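Local coordinates for SusD superfamily protein (Bacteroides fragilis NCTC 9343, PDB 3NQP), which probably binds glycans at the outer membrane of the bacterium, at residues Thr230-Lys233 and Thr234-Ser238. Residues are numbered along the deposited sequence; the frame is centred on the assembly and turned at random. Where two conformers were deposited one is given.
Sequences TIAK and THLES
With chi1 of -74° H235 sets CG beside its own backbone N and opposite its carbonyl carbon, which swings the imidazole back along the helix to I231, whose CG2 meets the ring edge in plane at 3.8 Å from H235 CD2. The same ring carbon, H235 CD2, lies 3.2 Å from I231 O, so this carbonyl oxygen faces the ring edge while accepting the backbone bond from H235 N. At the far side of the ring, ND1 is hydrogen-bonded to E204, which also binds the hydroxyl of S238 and so ties this face to helix 200-216. On another side of the helix K233, CG anti to its backbone N (chi1 -163°), runs extended and passes obliquely across E237. Its CE comes within 3.6 Å of E237 OE2, but its ammonium bridges to E396 and stays 4.7 Å from that oxygen, K233 NZ to E237 OE2. A232 and L236 face helix 382-396, where I392 touches both; L236 CD1 folds back to 3.3 Å from A232 O. Four i to i+4 backbone bonds link 230-233 to 234-238, such as L236 N to A232 O at 2.9 Å, as in a regular alpha-helix, here packed against helices 200-216 and 382-396 in the helical scaffold of the SusD fold.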
loop_
_atom_site.group_PDB
_atom_site.type_symbol
_atom_site.label_atom_id
_atom_site.label_comp_id
_atom_site.label_asym_id
_atom_site.label_seq_id
_atom_site.Cartn_x
_atom_site.Cartn_y
_atom_site.Cartn_z
ATOM N N THR A 230 18.908 -9.860 -7.494
ATOM C CA THR A 230 20.085 -9.652 -6.633
ATOM C C THR A 230 20.138 -8.228 -6.077
ATOM O O THR A 230 20.465 -8.024 -4.911
ATOM C CB THR A 230 21.411 -10.010 -7.361
ATOM O OG1 THR A 230 21.490 -9.338 -8.625
ATOM C CG2 THR A 230 21.503 -11.502 -7.591
ATOM N N ILE A 231 19.790 -7.254 -6.909
ATOM C CA ILE A 231 19.766 -5.852 -6.508
ATOM C C ILE A 231 18.659 -5.610 -5.461
ATOM O O ILE A 231 18.878 -4.964 -4.445
ATOM C CB ILE A 231 19.547 -4.946 -7.719
ATOM C CG1 ILE A 231 20.784 -5.041 -8.644
ATOM C CG2 ILE A 231 19.252 -3.470 -7.290
ATOM C CD1 ILE A 231 20.620 -4.398 -10.038
ATOM N N ALA A 232 17.479 -6.128 -5.722
ATOM C CA ALA A 232 16.363 -6.027 -4.746
ATOM C C ALA A 232 16.800 -6.599 -3.419
ATOM O O ALA A 232 16.566 -6.003 -2.359
ATOM C CB ALA A 232 15.102 -6.731 -5.276
ATOM N N LYS A 233 17.444 -7.760 -3.482
ATOM C CA LYS A 233 17.831 -8.501 -2.290
ATOM C C LYS A 233 18.833 -7.745 -1.460
ATOM O O LYS A 233 18.728 -7.669 -0.253
ATOM C CB LYS A 233 18.417 -9.842 -2.664
ATOM C CG LYS A 233 18.454 -10.828 -1.455
ATOM C CD LYS A 233 19.064 -12.186 -1.879
ATOM C CE LYS A 233 19.125 -13.194 -0.723
ATOM N NZ LYS A 233 19.711 -14.528 -1.200
ATOM N N THR A 234 19.830 -7.173 -2.125
ATOM C CA THR A 234 20.838 -6.428 -1.427
ATOM C C THR A 234 20.200 -5.254 -0.683
ATOM O O THR A 234 20.569 -4.953 0.441
ATOM C CB THR A 234 21.936 -5.950 -2.441
ATOM O OG1 THR A 234 22.625 -7.119 -2.922
ATOM C CG2 THR A 234 22.951 -4.977 -1.785
ATOM N N HIS A 235 19.276 -4.543 -1.321
ATOM C CA HIS A 235 18.716 -3.345 -0.710
ATOM C C HIS A 235 17.786 -3.717 0.425
ATOM O O HIS A 235 17.808 -3.073 1.480
ATOM C CB HIS A 235 18.078 -2.432 -1.778
ATOM C CG HIS A 235 19.108 -1.716 -2.602
ATOM N ND1 HIS A 235 19.883 -0.705 -2.067
ATOM C CD2 HIS A 235 19.582 -1.939 -3.855
ATOM C CE1 HIS A 235 20.768 -0.307 -2.978
ATOM N NE2 HIS A 235 20.610 -1.040 -4.070
ATOM N N LEU A 236 17.013 -4.791 0.265
ATOM C CA LEU A 236 16.114 -5.187 1.363
ATOM C C LEU A 236 16.901 -5.701 2.568
ATOM O O LEU A 236 16.519 -5.447 3.712
ATOM C CB LEU A 236 15.090 -6.228 0.871
ATOM C CG LEU A 236 14.116 -5.634 -0.154
ATOM C CD1 LEU A 236 13.566 -6.708 -1.052
ATOM C CD2 LEU A 236 12.977 -4.820 0.538
ATOM N N GLU A 237 17.987 -6.447 2.321
ATOM C CA GLU A 237 18.812 -6.937 3.431
ATOM C C GLU A 237 19.500 -5.778 4.104
ATOM O O GLU A 237 19.741 -5.822 5.296
ATOM C CB GLU A 237 19.867 -7.994 2.985
ATOM C CG GLU A 237 19.171 -9.282 2.609
ATOM C CD GLU A 237 20.052 -10.436 2.277
ATOM O OE1 GLU A 237 21.175 -10.207 1.798
ATOM O OE2 GLU A 237 19.560 -11.572 2.454
ATOM N N SER A 238 19.832 -4.756 3.340
ATOM C CA SER A 238 20.420 -3.532 3.938
ATOM C C SER A 238 19.444 -2.878 4.913
ATOM O O SER A 238 19.828 -2.443 6.030
ATOM C CB SER A 238 20.790 -2.526 2.841
ATOM O OG SER A 238 21.393 -1.358 3.391
#